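Local coordinates for protein CCMAN5 (Cellulosimicrobium cellulans, PDB 2XSG) that hydrolyses alpha-mannosidic linkages as a calcium-containing family 92 glycoside hydrolase, and enables mannose-6-phosphate modification of yeast-produced lysosomal enzymes, at residues Gly690-Asp695 with Leu747-Gly752; Val293-Ser298 with Glu306-Phe311. All blocks are in the same frame, centred on the assembly; numbering follows the deposited sequence.

Interaction 1. Residues Gly690-Asp695 with Leu747-Gly752; sequences GSPFFD and LAFRMG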
ATOM      1  N   GLY A 690      -3.619   7.224 -20.616  1.00  6.45           N
ATOM      2  CA  GLY A 690      -4.822   7.831 -20.035  1.00  6.69           C
ATOM      3  C   GLY A 690      -4.944   9.308 -20.369  1.00  6.67           C
ATOM      4  O   GLY A 690      -4.877   9.691 -21.541  1.00  6.55           O
ATOM      5  N   SER A 691      -5.111  10.126 -19.332  1.00  6.80           N
ATOM      6  CA  SER A 691      -5.209  11.574 -19.478  1.00  7.27           C
ATOM      7  C   SER A 691      -4.201  12.262 -18.557  1.00  7.25           C
ATOM      8  O   SER A 691      -4.539  12.607 -17.418  1.00  7.33           O
ATOM      9  CB  SER A 691      -6.642  12.030 -19.170  1.00  7.44           C
ATOM     10  OG  SER A 691      -6.785  13.441 -19.281  1.00  8.73           O
ATOM     11  N   PRO A 692      -2.949  12.455 -19.033  1.00  7.03           N
ATOM     12  CA  PRO A 692      -1.938  13.102 -18.186  1.00  6.85           C
ATOM     13  C   PRO A 692      -2.458  14.417 -17.606  1.00  6.38           C
ATOM     14  O   PRO A 692      -3.023  15.229 -18.349  1.00  6.46           O
ATOM     15  CB  PRO A 692      -0.755  13.375 -19.134  1.00  6.95           C
ATOM     16  CG  PRO A 692      -1.026  12.641 -20.393  1.00  7.37           C
ATOM     17  CD  PRO A 692      -2.438  12.092 -20.372  1.00  7.71           C
ATOM     18  N   PHE A 693      -2.261  14.620 -16.301  1.00  6.02           N
ATOM     19  CA  PHE A 693      -2.834  15.775 -15.590  1.00  6.34           C
ATOM     20  C   PHE A 693      -2.087  17.072 -15.817  1.00  6.15           C
ATOM     21  O   PHE A 693      -2.691  18.132 -15.763  1.00  5.89           O
ATOM     22  CB  PHE A 693      -2.849  15.585 -14.061  1.00  6.44           C
ATOM     23  CG  PHE A 693      -3.594  14.377 -13.565  1.00  5.28           C
ATOM     24  CD1 PHE A 693      -4.300  13.537 -14.423  1.00  4.45           C
ATOM     25  CD2 PHE A 693      -3.624  14.123 -12.196  1.00  3.54           C
ATOM     26  CE1 PHE A 693      -4.977  12.443 -13.930  1.00  5.70           C
ATOM     27  CE2 PHE A 693      -4.292  13.024 -11.691  1.00  4.58           C
ATOM     28  CZ  PHE A 693      -4.978  12.182 -12.558  1.00  5.56           C
ATOM     29  N   PHE A 694      -0.774  16.989 -16.010  1.00  5.99           N
ATOM     30  CA  PHE A 694       0.086  18.172 -15.904  1.00  6.87           C
ATOM     31  C   PHE A 694       0.729  18.585 -17.222  1.00  7.03           C
ATOM     32  O   PHE A 694       0.937  17.754 -18.114  1.00  7.11           O
ATOM     33  CB  PHE A 694       1.156  17.949 -14.832  1.00  6.88           C
ATOM     34  CG  PHE A 694       0.590  17.563 -13.484  1.00  7.02           C
ATOM     35  CD1 PHE A 694      -0.232  18.429 -12.783  1.00  8.15           C
ATOM     36  CD2 PHE A 694       0.876  16.334 -12.919  1.00  7.48           C
ATOM     37  CE1 PHE A 694      -0.758  18.067 -11.534  1.00  8.90           C
ATOM     38  CE2 PHE A 694       0.354  15.966 -11.675  1.00  5.38           C
ATOM     39  CZ  PHE A 694      -0.451  16.833 -10.984  1.00  6.72           C
ATOM     40  N   ASP A 695       1.038  19.873 -17.334  1.00  7.21           N
ATOM     41  CA  ASP A 695       1.663  20.428 -18.535  1.00  7.56           C
ATOM     42  C   ASP A 695       2.952  19.694 -18.887  1.00  7.40           C
ATOM     43  O   ASP A 695       3.194  19.400 -20.048  1.00  7.48           O
ATOM     44  CB  ASP A 695       1.935  21.928 -18.367  1.00  7.90           C
ATOM     45  CG  ASP A 695       0.677  22.706 -18.107  1.00  9.68           C
ATOM     46  OD1 ASP A 695      -0.008  22.375 -17.116  1.00 10.79           O
ATOM     47  OD2 ASP A 695       0.366  23.632 -18.897  1.00 12.10           O
ATOM     48  N   LEU A 747       7.377  11.876 -24.719  1.00  8.76           N
ATOM     49  CA  LEU A 747       5.998  11.629 -25.142  1.00  7.98           C
ATOM     50  C   LEU A 747       5.225  12.934 -24.975  1.00  8.22           C
ATOM     51  O   LEU A 747       5.038  13.418 -23.861  1.00  7.24           O
ATOM     52  CB  LEU A 747       5.381  10.500 -24.317  1.00  7.99           C
ATOM     53  CG  LEU A 747       3.929  10.046 -24.553  1.00  7.49           C
ATOM     54  CD1 LEU A 747       3.770   9.409 -25.923  1.00  5.44           C
ATOM     55  CD2 LEU A 747       3.515   9.063 -23.473  1.00  5.62           C
ATOM     56  N   ALA A 748       4.810  13.516 -26.096  1.00  8.02           N
ATOM     57  CA  ALA A 748       4.164  14.818 -26.096  1.00  8.59           C
ATOM     58  C   ALA A 748       2.726  14.728 -26.574  1.00  8.99           C
ATOM     59  O   ALA A 748       2.475  14.367 -27.718  1.00  9.19           O
ATOM     60  CB  ALA A 748       4.940  15.789 -26.969  1.00  8.31           C
ATOM     61  N   PHE A 749       1.788  15.076 -25.707  1.00  8.99           N
ATOM     62  CA  PHE A 749       0.385  15.099 -26.094  1.00  9.99           C
ATOM     63  C   PHE A 749      -0.121  16.516 -26.370  1.00 10.21           C
ATOM     64  O   PHE A 749       0.330  17.466 -25.744  1.00 11.20           O
ATOM     65  CB  PHE A 749      -0.481  14.443 -25.021  1.00  9.56           C
ATOM     66  CG  PHE A 749      -0.195  12.992 -24.820  1.00 10.07           C
ATOM     67  CD1 PHE A 749      -0.579  12.054 -25.779  1.00  8.43           C
ATOM     68  CD2 PHE A 749       0.451  12.554 -23.672  1.00  8.30           C
ATOM     69  CE1 PHE A 749      -0.312  10.706 -25.592  1.00  9.12           C
ATOM     70  CE2 PHE A 749       0.725  11.217 -23.484  1.00  8.51           C
ATOM     71  CZ  PHE A 749       0.339  10.283 -24.437  1.00  8.05           C
ATOM     72  N   ARG A 750      -1.047  16.641 -27.315  1.00 10.30           N
ATOM     73  CA  ARG A 750      -1.787  17.886 -27.532  1.00 11.09           C
ATOM     74  C   ARG A 750      -3.192  17.667 -26.970  1.00  9.87           C
ATOM     75  O   ARG A 750      -3.916  16.773 -27.416  1.00  9.51           O
ATOM     76  CB  ARG A 750      -1.828  18.230 -29.034  1.00 11.87           C
ATOM     77  CG  ARG A 750      -2.392  19.619 -29.402  1.00 17.10           C
ATOM     78  CD  ARG A 750      -2.385  19.857 -30.941  1.00 23.45           C
ATOM     79  NE  ARG A 750      -1.053  19.641 -31.527  1.00 28.09           N
ATOM     80  CZ  ARG A 750      -0.749  19.706 -32.829  1.00 30.24           C
ATOM     81  NH1 ARG A 750      -1.677  19.988 -33.746  1.00 30.82           N
ATOM     82  NH2 ARG A 750       0.507  19.482 -33.219  1.00 30.72           N
ATOM     83  N   MET A 751      -3.566  18.461 -25.969  1.00  9.54           N
ATOM     84  CA  MET A 751      -4.850  18.288 -25.272  1.00  8.36           C
ATOM     85  C   MET A 751      -5.910  19.256 -25.770  1.00  8.95           C
ATOM     86  O   MET A 751      -5.587  20.308 -26.315  1.00  8.99           O
ATOM     87  CB  MET A 751      -4.661  18.461 -23.774  1.00  8.41           C
ATOM     88  CG  MET A 751      -3.518  17.663 -23.188  1.00  7.45           C
ATOM     89  SD  MET A 751      -3.711  15.880 -23.427  1.00  7.68           S
ATOM     90  CE  MET A 751      -5.006  15.445 -22.281  1.00 10.18           C
ATOM     91  N   GLY A 752      -7.177  18.905 -25.573  1.00  8.70           N
ATOM     92  CA  GLY A 752      -8.291  19.750 -26.002  1.00  8.95           C
ATOM     93  C   GLY A 752      -9.549  19.421 -25.223  1.00  9.15           C
ATOM     94  O   GLY A 752      -9.607  18.436 -24.481  1.00  9.21           O
TER
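P692 and F749 make the closest apolar contact between the loop 690-695 and the strand 747-752. The pyrrolidine ring points at the strand and touches F749 with a single corner: P692 CG lies 3.6 Å from F749 CD2 and 3.8 Å from F749 CE2. The two side chains run at about a right angle, and CG reaches one side of the phenyl ring obliquely. F749 has its CG anti to its carbonyl carbon (chi1 -64°), a turn that carries the ring toward the loop, where CD2 and CE2 are the atoms nearest the proline.

The strand lies inside a mixed sheet of the catalytic region, flanked by strands 706-712 and 720-726. Alternation along it sends F749 and M751 to the face carrying the loop, while A748 and R750 point to the other. The loop itself joins strands 686-689 and 696-700, and on its far side helix 604-616 receives S691 and F693. F749 is packed further by V709, V721 and A724, and M751 by A711.

The thioether contact is looser and involves the methyl alone. M751 is bent at both chi2 and chi3 (-60° and -73°), which carries CE out to the loop, 4.0 Å from S691 OG and 4.4 Å from P692 O. Both are van der Waals approaches of a methyl to oxygen. The serine hydroxyl is satisfied by a hydrogen bond with the carbonyl of F719, so the buried polar atom does not depend on the methionine.

Interaction 2. Residues Val293-Ser298 with Glu306-Phe311; sequences VAIDAS and ELQRLF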
ATOM      1  N   VAL A 293      10.230  12.581  -9.629  1.00  7.52           N
ATOM      2  CA  VAL A 293       9.186  13.159 -10.482  1.00  8.09           C
ATOM      3  C   VAL A 293       9.067  14.672 -10.295  1.00  8.68           C
ATOM      4  O   VAL A 293       8.760  15.164  -9.193  1.00  8.64           O
ATOM      5  CB  VAL A 293       7.813  12.518 -10.247  1.00  7.92           C
ATOM      6  CG1 VAL A 293       6.842  12.953 -11.355  1.00  7.89           C
ATOM      7  CG2 VAL A 293       7.936  11.010 -10.217  1.00  8.14           C
ATOM      8  N   ALA A 294       9.328  15.407 -11.372  1.00  9.40           N
ATOM      9  CA  ALA A 294       9.236  16.864 -11.361  1.00 10.40           C
ATOM     10  C   ALA A 294       8.080  17.322 -12.219  1.00 11.20           C
ATOM     11  O   ALA A 294       7.969  16.963 -13.393  1.00 11.45           O
ATOM     12  CB  ALA A 294      10.540  17.504 -11.832  1.00 10.08           C
ATOM     13  N   ILE A 295       7.224  18.141 -11.625  1.00 12.83           N
ATOM     14  CA  ILE A 295       5.982  18.549 -12.262  1.00 13.23           C
ATOM     15  C   ILE A 295       5.886  20.069 -12.499  1.00 14.01           C
ATOM     16  O   ILE A 295       6.261  20.886 -11.662  1.00 13.15           O
ATOM     17  CB  ILE A 295       4.791  18.021 -11.449  1.00 13.45           C
ATOM     18  CG1 ILE A 295       4.608  16.543 -11.741  1.00 12.69           C
ATOM     19  CG2 ILE A 295       3.512  18.778 -11.760  1.00 14.20           C
ATOM     20  CD1 ILE A 295       3.772  15.891 -10.766  1.00 13.52           C
ATOM     21  N   ASP A 296       5.366  20.411 -13.671  1.00 14.53           N
ATOM     22  CA  ASP A 296       5.052  21.771 -14.032  1.00 14.69           C
ATOM     23  C   ASP A 296       3.541  21.750 -14.274  1.00 13.99           C
ATOM     24  O   ASP A 296       3.069  21.146 -15.235  1.00 13.80           O
ATOM     25  CB  ASP A 296       5.859  22.153 -15.293  1.00 15.56           C
ATOM     26  CG  ASP A 296       5.397  23.462 -15.939  1.00 18.32           C
ATOM     27  OD1 ASP A 296       4.526  24.164 -15.382  1.00 22.17           O
ATOM     28  OD2 ASP A 296       5.913  23.792 -17.031  1.00 23.05           O
ATOM     29  N   ALA A 297       2.785  22.368 -13.372  1.00 13.33           N
ATOM     30  CA  ALA A 297       1.317  22.361 -13.442  1.00 12.88           C
ATOM     31  C   ALA A 297       0.765  23.788 -13.521  1.00 12.51           C
ATOM     32  O   ALA A 297       0.827  24.524 -12.551  1.00 12.16           O
ATOM     33  CB  ALA A 297       0.739  21.641 -12.241  1.00 12.83           C
ATOM     34  N   SER A 298       0.225  24.159 -14.681  1.00 12.18           N
ATOM     35  CA  SER A 298      -0.334  25.499 -14.905  1.00 11.58           C
ATOM     36  C   SER A 298      -1.560  25.752 -14.042  1.00 10.89           C
ATOM     37  O   SER A 298      -2.198  24.815 -13.554  1.00 10.79           O
ATOM     38  CB  SER A 298      -0.756  25.667 -16.375  1.00 12.12           C
ATOM     39  OG  SER A 298      -1.812  24.750 -16.704  1.00 11.93           O
ATOM     40  N   GLU A 306      -3.846  22.388  -5.376  1.00  8.34           N
ATOM     41  CA  GLU A 306      -4.152  21.160  -4.614  1.00  8.98           C
ATOM     42  C   GLU A 306      -3.874  19.867  -5.382  1.00  8.45           C
ATOM     43  O   GLU A 306      -3.586  18.818  -4.785  1.00  7.77           O
ATOM     44  CB  GLU A 306      -5.590  21.167  -4.110  1.00  9.67           C
ATOM     45  CG  GLU A 306      -5.810  22.156  -2.976  1.00 13.81           C
ATOM     46  CD  GLU A 306      -7.275  22.372  -2.635  1.00 18.68           C
ATOM     47  OE1 GLU A 306      -8.142  22.204  -3.524  1.00 20.89           O
ATOM     48  OE2 GLU A 306      -7.558  22.734  -1.472  1.00 21.31           O
ATOM     49  N   LEU A 307      -3.981  19.921  -6.704  1.00  7.29           N
ATOM     50  CA  LEU A 307      -3.729  18.736  -7.491  1.00  6.57           C
ATOM     51  C   LEU A 307      -2.231  18.369  -7.434  1.00  6.61           C
ATOM     52  O   LEU A 307      -1.873  17.179  -7.354  1.00  6.23           O
ATOM     53  CB  LEU A 307      -4.223  18.931  -8.922  1.00  6.17           C
ATOM     54  CG  LEU A 307      -4.202  17.746  -9.872  1.00  6.45           C
ATOM     55  CD1 LEU A 307      -5.032  16.562  -9.326  1.00  4.64           C
ATOM     56  CD2 LEU A 307      -4.689  18.239 -11.246  1.00  4.40           C
ATOM     57  N   GLN A 308      -1.360  19.376  -7.441  1.00  6.14           N
ATOM     58  CA  GLN A 308       0.083  19.125  -7.294  1.00  7.75           C
ATOM     59  C   GLN A 308       0.412  18.575  -5.884  1.00  7.41           C
ATOM     60  O   GLN A 308       1.243  17.661  -5.738  1.00  6.91           O
ATOM     61  CB  GLN A 308       0.895  20.392  -7.661  1.00  7.97           C
ATOM     62  CG  GLN A 308       2.318  20.467  -7.154  1.00 12.64           C
ATOM     63  CD  GLN A 308       3.278  21.206  -8.112  1.00 17.89           C
ATOM     64  OE1 GLN A 308       2.854  21.986  -8.977  1.00 21.22           O
ATOM     65  NE2 GLN A 308       4.569  20.949  -7.960  1.00 17.12           N
ATOM     66  N   ARG A 309      -0.248  19.122  -4.861  1.00  7.00           N
ATOM     67  CA  ARG A 309      -0.076  18.617  -3.496  1.00  7.83           C
ATOM     68  C   ARG A 309      -0.586  17.173  -3.377  1.00  7.44           C
ATOM     69  O   ARG A 309       0.039  16.321  -2.726  1.00  7.58           O
ATOM     70  CB  ARG A 309      -0.797  19.517  -2.500  1.00  7.75           C
ATOM     71  CG  ARG A 309      -0.041  20.776  -2.156  1.00 10.70           C
ATOM     72  CD  ARG A 309      -0.997  21.868  -1.723  1.00 14.19           C
ATOM     73  NE  ARG A 309      -0.347  22.854  -0.872  1.00 18.44           N
ATOM     74  CZ  ARG A 309       0.372  23.885  -1.305  1.00 22.18           C
ATOM     75  NH1 ARG A 309       0.567  24.089  -2.611  1.00 25.79           N
ATOM     76  NH2 ARG A 309       0.913  24.717  -0.427  1.00 22.93           N
ATOM     77  N   LEU A 310      -1.725  16.911  -4.017  1.00  7.39           N
ATOM     78  CA  LEU A 310      -2.303  15.578  -4.053  1.00  6.95           C
ATOM     79  C   LEU A 310      -1.342  14.619  -4.717  1.00  6.71           C
ATOM     80  O   LEU A 310      -1.081  13.550  -4.179  1.00  7.42           O
ATOM     81  CB  LEU A 310      -3.618  15.559  -4.816  1.00  6.96           C
ATOM     82  CG  LEU A 310      -4.906  15.598  -4.036  1.00  7.38           C
ATOM     83  CD1 LEU A 310      -6.058  15.605  -5.053  1.00  8.36           C
ATOM     84  CD2 LEU A 310      -5.030  14.419  -3.034  1.00  6.47           C
ATOM     85  N   PHE A 311      -0.790  14.999  -5.872  1.00  6.10           N
ATOM     86  CA  PHE A 311       0.227  14.162  -6.500  1.00  5.21           C
ATOM     87  C   PHE A 311       1.374  13.793  -5.545  1.00  5.13           C
ATOM     88  O   PHE A 311       1.688  12.601  -5.381  1.00  4.80           O
ATOM     89  CB  PHE A 311       0.780  14.802  -7.773  1.00  4.65           C
ATOM     90  CG  PHE A 311       1.815  13.979  -8.442  1.00  3.99           C
ATOM     91  CD1 PHE A 311       1.448  12.929  -9.280  1.00  4.38           C
ATOM     92  CD2 PHE A 311       3.166  14.210  -8.207  1.00  2.00           C
ATOM     93  CE1 PHE A 311       2.410  12.140  -9.870  1.00  2.98           C
ATOM     94  CE2 PHE A 311       4.133  13.414  -8.791  1.00  3.04           C
ATOM     95  CZ  PHE A 311       3.755  12.381  -9.633  1.00  4.18           C
TER
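F311 meets V293 and I295 where helix 306-311 runs back along strand 293-296, antiparallel at 173° with the short axes 10.4 Å apart. With CG anti to the backbone N (chi1 -180°), CB directs the ring off the helix toward the strand. Going out from CB, the ring first comes under I295 CD1, which lies over one face, offset toward the rim, as a CH-pi contact; its modelled spacing is too close to be relied on. Farther out the valine takes over: F311 CE2 is 3.8 Å and F311 CZ, the tip, 3.6 Å from V293 CG1, the branch reaching the ring obliquely. Helix 665-675 adds V671 and A674 to the ring's surroundings. Replaced by an alanine, F311 would leave V293 CG1 and I295 CD1 without an aromatic partner and would probably open a gap between helix and strand.

One turn earlier, Q308 lays its amide beside the strand's end. Its OE1 is 3.9 Å from A297 CB, and its NE2 stands 4.1 Å from I295 O, too far for a hydrogen bond. D302, in the connecting loop, accepts hydrogen bonds from the backbone N of L307 (OD1) and Q308 (OD2). One residue beyond F311, Y312 OH hydrogen-bonds V293 O, but between the side chains of the two segments cohesion rests on dispersion and shape, with the amide adding contact area but no directional bond.

Overall arrangement
Along the chain, interaction 2 comes first: a seven-residue link joins segment 293-298 to 306-311, a local closure. Nearly 380 residues separate F311 from G690, among them the calcium ligands N588, E589 and D662; interaction 1 opens at 690-695 and closes a 51-residue excursion at 747-752. The two are in series, neither nested nor crossed, yet their centres are 14 Å apart. Strand 696-700, directly after the loop of interaction 1, pairs with 293-296 at the edge of the mixed sheet that holds 746-752 farther in. D695 OD1 probably hydrogen-bonds S298 OG (3.0 Å), and F694 packs on I295 and A297, joining the early strand-helix unit to the late part of the catalytic region.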